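Local coordinates for solute-binding periplasmic protein of iron/siderophore ABC transporter (Yersinia pestis, PDB 6B2Y) that probably binds a chelated metal such as iron in the periplasm and hands it to an ABC transporter for uptake, at residues L65-S70 / A328-Y333; K170-S175 / P337-A342; S175-G180 / N191-Y196; K236-D241 / N332-P337; S366-S369 / E375-G378. One frame throughout, in Å; residues are numbered along the deposited sequence.

How the contacts relate
Contacts 1, 2 and 4 are buried and sit close together near the middle of the chain; contacts 3 and 5 lie farther out and have exposed rims. Residues 332-333 fall within both contact 1 and contact 4, Pro-337 belongs to contacts 2 and 4, and contacts 2 and 3 share helix 168-182. The chemistry follows the position. Contact 1 is an aromatic meeting with polar ends held elsewhere. Contacts 2 and 4 each place one weak asparagine bond beside an apolar touch. Contact 3 is apolar helix packing with an arginine at its rim, and contact 5 sets a proline on a tyrosine ring, with a water at the hydroxyl end.

Contact 1 of 5, residues L65-S70 / A328-Y333; sequences LFYAVS and AIWHNY
Tyr-67 and Trp-330 reach toward each other from opposite directions and meet as an offset edge-to-face pair. The six-membered ring of the indole turns its edge to the tyrosine face, with centroids 5.7 Å apart and planes at 62°. CH2 of Trp-330 does the touching, 3.6 Å from OH of Tyr-67 and 3.8 Å from its CZ. A long flat tryptophan suits this place because the backbones stay well apart: the nearest CA pair, Tyr-67 and Asn-332, is separated by 9.6 Å. The indole extends off the end of its strand into that gap because chi1 (-170°) sets CG opposite the backbone N.

The packing is close around the indole: CB of Asn-332 sits 3.3 Å above the plane of the Trp-330 ring, toward the rim, and CE3 of Trp-330 lies 3.5 Å above the Tyr-333 ring, over its centre. This is where the two lobes of the periplasmic binding fold face each other: helix 66-70 follows a strand of the all-parallel sheet, while strand 326-330 belongs to the mixed sheet.

The polar ends meet more loosely, though buried as well. ND2 of Asn-332 comes within 3.5 Å of OH of Tyr-67, at an angle too poor for a hydrogen bond. Each is held elsewhere, the phenol by OD2 of Asp-92 and OD1 of Asn-332 by NH1 of Arg-64. A bound sodium ion lies about 5 Å from the side chain of Tyr-67.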
# COMPACT_ATOMS: atom_id res chain seq x y z
N LEU A 65 1.35 -8.83 0.90
CA LEU A 65 0.39 -9.08 1.97
C LEU A 65 1.08 -9.26 3.31
O LEU A 65 0.42 -9.27 4.35
CB LEU A 65 -0.47 -10.31 1.63
CG LEU A 65 -1.49 -9.98 0.54
CD1 LEU A 65 -2.24 -11.22 0.04
CD2 LEU A 65 -2.46 -8.89 1.02
N PHE A 66 2.41 -9.37 3.32
CA PHE A 66 3.15 -9.37 4.57
C PHE A 66 2.86 -8.12 5.39
O PHE A 66 2.83 -8.19 6.62
CB PHE A 66 4.64 -9.49 4.28
CG PHE A 66 5.50 -9.30 5.50
CD1 PHE A 66 5.46 -10.21 6.54
CD2 PHE A 66 6.33 -8.19 5.62
CE1 PHE A 66 6.24 -10.03 7.67
CE2 PHE A 66 7.11 -8.01 6.75
CZ PHE A 66 7.06 -8.94 7.77
N TYR A 67 2.63 -6.97 4.74
CA TYR A 67 2.33 -5.77 5.52
C TYR A 67 1.12 -6.02 6.42
O TYR A 67 1.14 -5.69 7.61
CB TYR A 67 2.05 -4.57 4.62
CG TYR A 67 3.11 -4.22 3.62
CD1 TYR A 67 4.47 -4.17 3.96
CD2 TYR A 67 2.76 -3.92 2.30
CE1 TYR A 67 5.43 -3.83 3.01
CE2 TYR A 67 3.71 -3.60 1.35
CZ TYR A 67 5.05 -3.55 1.72
OH TYR A 67 5.96 -3.22 0.76
N ALA A 68 0.06 -6.61 5.86
CA ALA A 68 -1.14 -6.83 6.65
C ALA A 68 -0.90 -7.86 7.74
O ALA A 68 -1.33 -7.68 8.88
CB ALA A 68 -2.29 -7.26 5.73
N VAL A 69 -0.18 -8.93 7.41
CA VAL A 69 0.07 -9.99 8.38
C VAL A 69 0.97 -9.49 9.50
O VAL A 69 0.78 -9.86 10.67
CB VAL A 69 0.64 -11.22 7.66
CG1 VAL A 69 1.19 -12.26 8.66
CG2 VAL A 69 -0.43 -11.85 6.80
N SER A 70 1.92 -8.60 9.18
CA SER A 70 2.82 -8.06 10.20
C SER A 70 2.08 -7.38 11.34
O SER A 70 2.56 -7.38 12.49
CB SER A 70 3.82 -7.09 9.57
OG SER A 70 3.21 -5.83 9.27
N ALA A 328 5.11 13.73 -3.29
CA ALA A 328 5.28 12.31 -3.61
C ALA A 328 4.90 11.45 -2.42
O ALA A 328 5.11 11.81 -1.26
CB ALA A 328 6.72 11.97 -4.05
N ILE A 329 4.33 10.28 -2.73
CA ILE A 329 3.85 9.32 -1.75
C ILE A 329 4.41 7.94 -2.08
O ILE A 329 4.59 7.59 -3.25
CB ILE A 329 2.30 9.29 -1.71
CG1 ILE A 329 1.81 8.44 -0.54
CG2 ILE A 329 1.75 8.78 -3.06
CD1 ILE A 329 2.04 9.09 0.81
N TRP A 330 4.67 7.15 -1.03
CA TRP A 330 5.18 5.79 -1.22
C TRP A 330 4.14 4.92 -1.91
O TRP A 330 2.99 4.82 -1.46
CB TRP A 330 5.54 5.19 0.14
CG TRP A 330 6.30 3.89 0.16
CD1 TRP A 330 7.51 3.63 -0.43
CD2 TRP A 330 5.93 2.70 0.87
NE1 TRP A 330 7.91 2.34 -0.14
CE2 TRP A 330 6.96 1.75 0.65
CE3 TRP A 330 4.83 2.35 1.67
CZ2 TRP A 330 6.92 0.47 1.20
CZ3 TRP A 330 4.79 1.07 2.22
CH2 TRP A 330 5.83 0.15 1.97
N HIS A 331 4.54 4.27 -3.00
CA HIS A 331 3.56 3.61 -3.85
C HIS A 331 2.90 2.43 -3.15
O HIS A 331 1.72 2.16 -3.39
CB HIS A 331 4.20 3.13 -5.14
CG HIS A 331 3.23 2.41 -6.02
ND1 HIS A 331 2.20 3.05 -6.67
CD2 HIS A 331 3.09 1.09 -6.30
CE1 HIS A 331 1.48 2.16 -7.33
NE2 HIS A 331 2.01 0.96 -7.13
N ASN A 332 3.63 1.73 -2.29
CA ASN A 332 3.07 0.51 -1.70
C ASN A 332 1.90 0.78 -0.77
O ASN A 332 1.20 -0.18 -0.42
CB ASN A 332 4.16 -0.27 -0.99
CG ASN A 332 5.12 -0.92 -1.96
OD1 ASN A 332 4.70 -1.51 -2.96
ND2 ASN A 332 6.42 -0.81 -1.68
N TYR A 333 1.64 2.05 -0.39
CA TYR A 333 0.39 2.35 0.28
C TYR A 333 -0.82 2.09 -0.62
O TYR A 333 -1.97 2.13 -0.14
CB TYR A 333 0.36 3.81 0.78
CG TYR A 333 1.34 4.11 1.92
CD1 TYR A 333 1.47 3.26 3.01
CD2 TYR A 333 2.13 5.26 1.89
CE1 TYR A 333 2.38 3.55 4.05
CE2 TYR A 333 3.03 5.54 2.91
CZ TYR A 333 3.16 4.69 3.97
OH TYR A 333 4.06 5.00 4.97

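Contact 2 of 5, residues K170-S175 / P337-A342; sequences KNTLPS and PYNVLA
Thr-172 meets the other segment with both of its branches. Its hydroxyl receives the amide of Asn-339: ND2 lies 3.3 Å from OG1 of Thr-172, and the N-H points almost straight at the oxygen (164°), but the length makes the bond a weak one. Its methyl, CG2, rests 4.0 Å from CB of Pro-337. A threonine fits this place, since one small residue offers an acceptor to the asparagine and a methyl to the proline. The backbones can therefore come close, with CA of Thr-172 only 6.0 Å from CA of Pro-337.

The hydroxyl of Thr-172 is also bonded to the carbonyl O of Pro-168, one turn back in its own helix, which leaves OG1 able to accept from the amide. Asn-339 holds CG between its backbone N and carbonyl carbon (chi1 64°), a crowded position that sends the amide across to the threonine. The other end of that amide is gripped more firmly, for OD1 of Asn-339 is bonded to OH of Tyr-196. Bonds at both ends set the rotation of this buried amide.

Just past Thr-172 its helix is kinked, where neither the N of Leu-173 nor that of Pro-174, which has no N-H, bonds to the turn before. Farther out, Leu-173 and Val-340 both lie against helix 186-207, while Phe-242 of helix 239-245 touches Asn-339 and Ala-342. The contact thus fits helix 168-182, beside the edge strand 159-162 of the parallel sheet, against the start of helix 340-350, which follows strand 326-330 of the mixed sheet.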
# COMPACT_ATOMS: atom_id res chain seq x y z
N LYS A 170 -13.71 0.98 1.63
CA LYS A 170 -14.70 0.03 2.12
C LYS A 170 -14.09 -1.22 2.73
O LYS A 170 -14.69 -1.82 3.62
CB LYS A 170 -15.63 -0.39 0.96
CG LYS A 170 -16.46 0.76 0.42
CD LYS A 170 -17.48 0.25 -0.57
CE LYS A 170 -16.89 0.19 -1.96
NZ LYS A 170 -17.96 -0.05 -2.97
N ASN A 171 -12.89 -1.62 2.28
CA ASN A 171 -12.43 -3.00 2.46
C ASN A 171 -11.20 -3.14 3.36
O ASN A 171 -10.85 -4.28 3.73
CB ASN A 171 -12.11 -3.63 1.10
CG ASN A 171 -13.36 -3.91 0.27
OD1 ASN A 171 -14.49 -3.84 0.76
ND2 ASN A 171 -13.16 -4.25 -1.01
N THR A 172 -10.54 -2.05 3.72
CA THR A 172 -9.33 -2.18 4.53
C THR A 172 -9.65 -2.79 5.89
O THR A 172 -8.98 -3.74 6.33
CB THR A 172 -8.65 -0.83 4.72
OG1 THR A 172 -8.20 -0.33 3.46
CG2 THR A 172 -7.42 -0.99 5.64
N LEU A 173 -10.68 -2.25 6.57
CA LEU A 173 -11.02 -2.74 7.91
C LEU A 173 -11.67 -4.11 7.86
O LEU A 173 -11.28 -4.99 8.66
CB LEU A 173 -11.88 -1.70 8.64
CG LEU A 173 -11.14 -0.39 8.83
CD1 LEU A 173 -12.01 0.60 9.61
CD2 LEU A 173 -9.81 -0.66 9.58
N PRO A 174 -12.65 -4.38 6.99
CA PRO A 174 -13.11 -5.77 6.84
C PRO A 174 -11.97 -6.74 6.56
O PRO A 174 -11.99 -7.85 7.09
CB PRO A 174 -14.09 -5.69 5.67
CG PRO A 174 -14.69 -4.32 5.78
CD PRO A 174 -13.47 -3.45 6.18
N SER A 175 -11.01 -6.36 5.71
CA SER A 175 -9.91 -7.29 5.41
C SER A 175 -9.10 -7.61 6.66
O SER A 175 -8.66 -8.75 6.85
CB SER A 175 -9.00 -6.71 4.33
OG SER A 175 -9.64 -6.67 3.07
N PRO A 337 -2.68 -2.06 4.49
CA PRO A 337 -3.47 -1.43 5.56
C PRO A 337 -2.73 -0.32 6.30
O PRO A 337 -3.36 0.38 7.13
CB PRO A 337 -3.81 -2.60 6.49
CG PRO A 337 -2.69 -3.61 6.23
CD PRO A 337 -2.37 -3.47 4.78
N TYR A 338 -1.45 -0.10 6.02
CA TYR A 338 -0.78 1.08 6.55
C TYR A 338 -1.25 2.35 5.86
O TYR A 338 -0.77 3.44 6.20
CB TYR A 338 0.75 1.00 6.35
CG TYR A 338 1.55 -0.04 7.10
CD1 TYR A 338 2.91 0.18 7.33
CD2 TYR A 338 1.01 -1.25 7.53
CE1 TYR A 338 3.68 -0.76 7.98
CE2 TYR A 338 1.77 -2.19 8.18
CZ TYR A 338 3.11 -1.95 8.39
OH TYR A 338 3.89 -2.89 9.04
N ASN A 339 -2.16 2.24 4.89
CA ASN A 339 -2.51 3.36 4.02
C ASN A 339 -3.08 4.57 4.77
O ASN A 339 -3.20 5.63 4.16
CB ASN A 339 -3.48 2.90 2.92
CG ASN A 339 -4.83 2.41 3.46
OD1 ASN A 339 -5.41 3.02 4.35
ND2 ASN A 339 -5.35 1.33 2.88
N VAL A 340 -3.44 4.42 6.05
CA VAL A 340 -3.89 5.60 6.81
C VAL A 340 -2.80 6.67 6.81
O VAL A 340 -3.09 7.87 6.89
CB VAL A 340 -4.32 5.20 8.24
CG1 VAL A 340 -3.21 4.47 8.99
CG2 VAL A 340 -4.81 6.43 9.05
N LEU A 341 -1.53 6.26 6.69
CA LEU A 341 -0.47 7.27 6.63
C LEU A 341 -0.54 8.08 5.35
O LEU A 341 -0.19 9.27 5.35
CB LEU A 341 0.90 6.60 6.76
CG LEU A 341 1.07 5.85 8.07
CD1 LEU A 341 2.29 4.93 8.02
CD2 LEU A 341 1.17 6.81 9.23
N ALA A 342 -0.99 7.48 4.25
CA ALA A 342 -1.18 8.26 3.03
C ALA A 342 -2.40 9.16 3.14
O ALA A 342 -2.38 10.31 2.66
CB ALA A 342 -1.32 7.32 1.83

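Contact 3 of 5, residues S175-G180 / N191-Y196; sequences SMRLLG and NYINFY
Ile-193 lays its terminal methyl on Arg-177. CD1 of Ile-193 is 4.0 Å from the backbone N of Arg-177 and as far, 4.0 Å, from its NH2, and it lies over one face of the guanidinium, offset toward the rim. The arginine chain leaves its helix extended, with chi1 at -179°, and then bends at chi3, which brings the flat head back over the isoleucine while its charge stays at the exposed rim. The two side chains cross at about a right angle. An isoleucine suits this spot: its CG1-CD1 branch is long enough to reach the neighbouring helix, CG1 meeting Met-176 and CD1 meeting Arg-177.

Deeper in, carbon meets carbon. CB of Met-176 stands 4.3 Å from CG1 of Ile-193, and its CG comes within 4.2 Å of CD2 of Tyr-192. All three torsions of Met-176 are near -60°; the chain curls up, and its SD packs against CB of Pro-337. The tyrosine brings a polar end into this buried zone, and the carbonyl O of Pro-337 satisfies it by a hydrogen bond with OH of Tyr-192. The ring of Phe-371 meets the same tyrosine edge-to-face.

The two helices run nearly antiparallel, at 166° with axes 10.0 Å apart, and a short turn joins them. They form a helical hairpin whose second arm is the long helix 186-207. The hairpin follows the last strand of the parallel sheet, and its long arm leads on to the mixed sheet, consistent with the long helix that joins the two lobes in class III periplasmic binding proteins.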
# COMPACT_ATOMS: atom_id res chain seq x y z
N SER A 175 -11.01 -6.36 5.71
CA SER A 175 -9.91 -7.29 5.41
C SER A 175 -9.10 -7.61 6.66
O SER A 175 -8.66 -8.75 6.85
CB SER A 175 -9.00 -6.71 4.33
OG SER A 175 -9.64 -6.67 3.07
N MET A 176 -8.88 -6.61 7.52
CA MET A 176 -8.12 -6.88 8.74
C MET A 176 -8.92 -7.74 9.71
O MET A 176 -8.34 -8.61 10.38
CB MET A 176 -7.70 -5.57 9.43
CG MET A 176 -6.64 -4.74 8.70
SD MET A 176 -5.14 -5.69 8.32
CE MET A 176 -4.67 -6.20 9.98
N ARG A 177 -10.24 -7.54 9.82
CA ARG A 177 -11.01 -8.42 10.69
C ARG A 177 -10.95 -9.86 10.17
O ARG A 177 -10.73 -10.80 10.95
CB ARG A 177 -12.47 -7.96 10.80
CG ARG A 177 -13.30 -8.86 11.74
CD ARG A 177 -14.73 -8.31 12.00
NE ARG A 177 -14.68 -6.99 12.62
CZ ARG A 177 -14.87 -5.85 11.95
NH1 ARG A 177 -15.14 -5.87 10.65
NH2 ARG A 177 -14.77 -4.69 12.58
N LEU A 178 -11.11 -10.03 8.86
CA LEU A 178 -11.04 -11.35 8.24
C LEU A 178 -9.69 -12.03 8.49
O LEU A 178 -9.63 -13.23 8.80
CB LEU A 178 -11.30 -11.22 6.74
CG LEU A 178 -10.90 -12.40 5.85
CD1 LEU A 178 -11.86 -13.55 6.11
CD2 LEU A 178 -11.01 -11.93 4.41
N LEU A 179 -8.59 -11.29 8.32
CA LEU A 179 -7.27 -11.86 8.61
C LEU A 179 -7.15 -12.23 10.08
O LEU A 179 -6.58 -13.28 10.42
CB LEU A 179 -6.16 -10.87 8.23
CG LEU A 179 -5.87 -10.80 6.74
CD1 LEU A 179 -4.85 -9.69 6.39
CD2 LEU A 179 -5.39 -12.16 6.22
N GLY A 180 -7.67 -11.39 10.98
CA GLY A 180 -7.63 -11.71 12.39
C GLY A 180 -8.38 -12.99 12.71
O GLY A 180 -7.96 -13.78 13.55
N ASN A 191 -7.43 -4.36 17.73
CA ASN A 191 -6.58 -3.24 18.13
C ASN A 191 -6.20 -2.40 16.92
O ASN A 191 -6.25 -1.16 16.97
CB ASN A 191 -5.31 -3.76 18.83
CG ASN A 191 -5.60 -4.42 20.16
OD1 ASN A 191 -6.68 -4.21 20.74
ND2 ASN A 191 -4.66 -5.22 20.66
N TYR A 192 -5.85 -3.04 15.80
CA TYR A 192 -5.47 -2.24 14.64
C TYR A 192 -6.67 -1.51 14.04
O TYR A 192 -6.56 -0.34 13.64
CB TYR A 192 -4.76 -3.10 13.58
CG TYR A 192 -4.20 -2.19 12.52
CD1 TYR A 192 -3.04 -1.45 12.75
CD2 TYR A 192 -4.89 -1.97 11.33
CE1 TYR A 192 -2.55 -0.58 11.81
CE2 TYR A 192 -4.41 -1.09 10.38
CZ TYR A 192 -3.25 -0.40 10.62
OH TYR A 192 -2.77 0.48 9.69
N ILE A 193 -7.84 -2.16 14.00
CA ILE A 193 -9.03 -1.52 13.42
C ILE A 193 -9.35 -0.23 14.17
O ILE A 193 -9.64 0.81 13.56
CB ILE A 193 -10.22 -2.49 13.45
CG1 ILE A 193 -10.07 -3.53 12.34
CG2 ILE A 193 -11.56 -1.75 13.35
CD1 ILE A 193 -10.80 -4.84 12.68
N ASN A 194 -9.29 -0.28 15.50
CA ASN A 194 -9.51 0.91 16.31
C ASN A 194 -8.45 1.97 16.06
O ASN A 194 -8.77 3.15 15.94
CB ASN A 194 -9.55 0.51 17.79
CG ASN A 194 -10.89 -0.10 18.19
OD1 ASN A 194 -11.88 0.14 17.53
ND2 ASN A 194 -10.91 -0.90 19.26
N PHE A 195 -7.17 1.57 15.97
CA PHE A 195 -6.11 2.54 15.70
C PHE A 195 -6.29 3.20 14.34
O PHE A 195 -6.11 4.41 14.18
CB PHE A 195 -4.74 1.85 15.79
CG PHE A 195 -3.59 2.68 15.28
CD1 PHE A 195 -2.94 3.58 16.12
CD2 PHE A 195 -3.15 2.56 13.97
CE1 PHE A 195 -1.86 4.35 15.65
CE2 PHE A 195 -2.08 3.31 13.50
CZ PHE A 195 -1.43 4.21 14.34
N TYR A 196 -6.65 2.41 13.34
CA TYR A 196 -6.83 2.95 12.00
C TYR A 196 -8.02 3.90 11.95
O TYR A 196 -7.91 5.02 11.44
CB TYR A 196 -7.01 1.78 11.04
CG TYR A 196 -7.18 2.11 9.58
CD1 TYR A 196 -8.40 2.57 9.08
CD2 TYR A 196 -6.13 1.91 8.69
CE1 TYR A 196 -8.57 2.84 7.74
CE2 TYR A 196 -6.28 2.19 7.36
CZ TYR A 196 -7.50 2.65 6.88
OH TYR A 196 -7.67 2.92 5.55

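Contact 4 of 5, residues K236-D241 / N332-P337; sequences KGNMGD and NYYNSP
This is a buried contact in which the loop and start of helix 239-245 meet the 3-10 segment after strand 326-330, through one weak polar bond and one methionine methyl. ND2 of Asn-238 lies 2.8 Å from the carbonyl O of Tyr-334, but the N-H is bent away from the oxygen (126°), which makes the bond weak. The same amide nitrogen is also bonded to the carbonyl O of Arg-165. At its other end, OD1 of Asn-238 receives a weak bond from the backbone N of Met-239, 2.8 Å away. An asparagine suits the place, because its amide can give to two carbonyls and still accept from its own chain.

Met-239 supplies the apolar half. Its CE reaches the backbone N of Tyr-334 at 3.6 Å and CB of the same residue at 3.7 Å, a slim unbranched chain threading up to the 3-10 segment. Both turns come from the lobe built on the mixed sheet, whereas Arg-165 follows the last strand of the parallel sheet, so Asn-238 links the two lobes of the binding-protein fold.

Glycines shape the turn: Gly-237 has a phi of 142°, readily taken up by glycine, and Gly-240 has no side chain to crowd the nearby carbonyl O of Gly-237. Across the contact, CG of Tyr-334 sits between its backbone N and carbonyl carbon (chi1 87°), turning the ring away from the methionine and toward the ring of His-331.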
# COMPACT_ATOMS: atom_id res chain seq x y z
N LYS A 236 -12.05 5.21 -9.56
CA LYS A 236 -13.06 4.95 -8.53
C LYS A 236 -12.59 3.85 -7.57
O LYS A 236 -13.10 2.73 -7.55
CB LYS A 236 -14.39 4.56 -9.17
CG LYS A 236 -14.89 5.54 -10.22
CD LYS A 236 -15.74 4.78 -11.25
CE LYS A 236 -16.79 5.68 -11.86
NZ LYS A 236 -16.15 6.64 -12.79
N GLY A 237 -11.60 4.21 -6.75
CA GLY A 237 -11.02 3.30 -5.80
C GLY A 237 -9.52 3.53 -5.70
O GLY A 237 -9.02 4.58 -6.11
N ASN A 238 -8.83 2.53 -5.16
CA ASN A 238 -7.41 2.63 -4.83
C ASN A 238 -7.07 3.99 -4.22
O ASN A 238 -7.81 4.45 -3.35
CB ASN A 238 -6.58 2.34 -6.07
CG ASN A 238 -5.12 2.00 -5.73
OD1 ASN A 238 -4.24 2.82 -5.95
ND2 ASN A 238 -4.89 0.82 -5.16
N MET A 239 -5.97 4.64 -4.65
CA MET A 239 -5.57 5.87 -4.00
C MET A 239 -6.58 6.99 -4.23
O MET A 239 -6.56 7.97 -3.47
CB MET A 239 -4.17 6.28 -4.49
CG MET A 239 -3.08 5.35 -4.02
SD MET A 239 -1.65 6.33 -3.54
CE MET A 239 -0.31 5.14 -3.39
N GLY A 240 -7.45 6.86 -5.23
CA GLY A 240 -8.60 7.75 -5.33
C GLY A 240 -9.40 7.81 -4.05
O GLY A 240 -9.88 8.87 -3.65
N ASP A 241 -9.55 6.66 -3.37
CA ASP A 241 -10.22 6.65 -2.08
C ASP A 241 -9.52 7.56 -1.07
O ASP A 241 -10.18 8.20 -0.24
CB ASP A 241 -10.28 5.21 -1.52
CG ASP A 241 -11.37 4.37 -2.17
OD1 ASP A 241 -12.10 4.90 -3.04
OD2 ASP A 241 -11.51 3.18 -1.79
N ASN A 332 3.63 1.73 -2.29
CA ASN A 332 3.07 0.51 -1.70
C ASN A 332 1.90 0.78 -0.77
O ASN A 332 1.20 -0.18 -0.42
CB ASN A 332 4.16 -0.27 -0.99
CG ASN A 332 5.12 -0.92 -1.96
OD1 ASN A 332 4.70 -1.51 -2.96
ND2 ASN A 332 6.42 -0.81 -1.68
N TYR A 333 1.64 2.05 -0.39
CA TYR A 333 0.39 2.35 0.28
C TYR A 333 -0.82 2.09 -0.62
O TYR A 333 -1.97 2.13 -0.14
CB TYR A 333 0.36 3.81 0.78
CG TYR A 333 1.34 4.11 1.92
CD1 TYR A 333 1.47 3.26 3.01
CD2 TYR A 333 2.13 5.26 1.89
CE1 TYR A 333 2.38 3.55 4.05
CE2 TYR A 333 3.03 5.54 2.91
CZ TYR A 333 3.16 4.69 3.97
OH TYR A 333 4.06 5.00 4.97
N TYR A 334 -0.61 1.82 -1.92
CA TYR A 334 -1.73 1.51 -2.79
C TYR A 334 -2.30 0.12 -2.54
O TYR A 334 -3.35 -0.21 -3.09
CB TYR A 334 -1.29 1.69 -4.26
CG TYR A 334 -0.65 0.47 -4.90
CD1 TYR A 334 -1.14 -0.04 -6.10
CD2 TYR A 334 0.42 -0.17 -4.30
CE1 TYR A 334 -0.56 -1.16 -6.68
CE2 TYR A 334 1.00 -1.28 -4.87
CZ TYR A 334 0.51 -1.77 -6.06
OH TYR A 334 1.09 -2.88 -6.64
N ASN A 335 -1.64 -0.69 -1.71
CA ASN A 335 -2.13 -2.03 -1.39
C ASN A 335 -1.60 -2.44 -0.02
O ASN A 335 -0.88 -3.43 0.14
CB ASN A 335 -1.70 -3.03 -2.47
CG ASN A 335 -2.43 -4.35 -2.35
OD1 ASN A 335 -3.44 -4.43 -1.64
ND2 ASN A 335 -1.94 -5.38 -3.03
N SER A 336 -1.95 -1.67 1.02
CA SER A 336 -1.45 -1.97 2.36
C SER A 336 -2.36 -1.35 3.41
O SER A 336 -2.73 -0.19 3.25
CB SER A 336 -0.03 -1.43 2.57
OG SER A 336 0.28 -1.39 3.96
N PRO A 337 -2.68 -2.06 4.49
CA PRO A 337 -3.47 -1.43 5.56
C PRO A 337 -2.73 -0.32 6.30
O PRO A 337 -3.36 0.38 7.13
CB PRO A 337 -3.81 -2.60 6.49
CG PRO A 337 -2.69 -3.61 6.23
CD PRO A 337 -2.37 -3.47 4.78

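Contact 5 of 5, residues S366-S369 / E375-G378; sequences SLYS and EPSG
The contact belongs to the C-terminal end of the fold, where the chain leaves helix 360-371 and doubles back along it, so that Pro-376 lies on Tyr-368. The proline ring covers one face of the tyrosine in a CH-pi arrangement: CB of Pro-376 is 4.1 Å from the centroid of the Tyr-368 ring and only 13° off its normal. Nearer the helix, CD of Pro-376 packs 3.7 Å from CB of Tyr-368. The proline nitrogen is close too, with N of Pro-376 3.5 Å from CD2 of Tyr-368. Such a pairing suits both residues, since the proline ring is compact and rigid with polarised C-H groups, and the phenol offers a broad pi face. Tyr-368 holds CG anti to its carbonyl carbon (chi1 -84°), which lays the ring beneath the returning chain.

The loop goes on to strand 381-383, which joins the mixed sheet antiparallel to strand 326-330 as an outermost strand. Gly-378, with its positive phi of 83°, accommodates the path on the way, and OG of Ser-377 is bonded to the carbonyl O of Ala-295.

At the far end of the ring the chemistry turns polar. A water molecule sits 2.6 Å from OH of Tyr-368 and accepts a weak bond from the backbone N of Ser-377, 3.5 Å from the water oxygen, so the hydroxyl is linked to the loop, loosely, through this water. A bound sodium ion lies about 5 Å from the Tyr-368 side chain. Glu-375, at the exposed rim, adds its backbone carbonyl carbon C, 3.8 Å from CD2 of Tyr-368.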
# COMPACT_ATOMS: atom_id res chain seq x y z
N SER A 366 3.62 5.55 16.13
CA SER A 366 2.68 4.80 16.96
C SER A 366 2.35 3.45 16.33
O SER A 366 2.29 2.44 17.03
CB SER A 366 1.40 5.62 17.17
OG SER A 366 1.71 6.86 17.79
N LEU A 367 2.13 3.43 15.02
CA LEU A 367 1.86 2.18 14.33
C LEU A 367 2.97 1.17 14.60
O LEU A 367 2.71 0.02 14.96
CB LEU A 367 1.71 2.44 12.83
CG LEU A 367 1.12 1.35 11.91
CD1 LEU A 367 0.57 1.99 10.64
CD2 LEU A 367 2.14 0.27 11.52
N TYR A 368 4.22 1.60 14.45
CA TYR A 368 5.34 0.68 14.62
C TYR A 368 5.47 0.22 16.07
O TYR A 368 5.62 -0.98 16.35
CB TYR A 368 6.63 1.34 14.14
CG TYR A 368 6.82 1.22 12.65
CD1 TYR A 368 5.95 1.86 11.77
CD2 TYR A 368 7.86 0.47 12.11
CE1 TYR A 368 6.10 1.74 10.40
CE2 TYR A 368 8.03 0.35 10.73
CZ TYR A 368 7.14 1.00 9.88
OH TYR A 368 7.28 0.89 8.51
N SER A 369 5.42 1.16 17.03
CA SER A 369 5.62 0.76 18.42
C SER A 369 4.50 -0.14 18.92
O SER A 369 4.74 -1.05 19.72
CB SER A 369 5.77 1.99 19.31
OG SER A 369 4.83 3.00 18.98
N GLU A 375 12.00 -0.93 13.96
CA GLU A 375 11.91 0.50 14.14
C GLU A 375 11.54 1.18 12.83
O GLU A 375 11.96 0.75 11.75
CB GLU A 375 13.24 1.07 14.63
CG GLU A 375 13.11 1.92 15.89
CD GLU A 375 12.39 1.19 16.99
OE1 GLU A 375 11.38 1.71 17.50
OE2 GLU A 375 12.83 0.08 17.36
N PRO A 376 10.76 2.26 12.89
CA PRO A 376 10.53 3.06 11.68
C PRO A 376 11.84 3.65 11.19
O PRO A 376 12.74 3.99 11.97
CB PRO A 376 9.55 4.15 12.15
CG PRO A 376 9.64 4.16 13.63
CD PRO A 376 10.01 2.77 14.05
N SER A 377 11.95 3.77 9.87
CA SER A 377 13.12 4.37 9.27
C SER A 377 12.74 4.84 7.88
O SER A 377 11.73 4.42 7.32
CB SER A 377 14.29 3.38 9.20
OG SER A 377 13.92 2.22 8.48
N GLY A 378 13.57 5.71 7.33
CA GLY A 378 13.41 6.11 5.95
C GLY A 378 12.38 7.21 5.73
O GLY A 378 11.97 7.93 6.64
O HOH W 1 9.66 1.87 8.07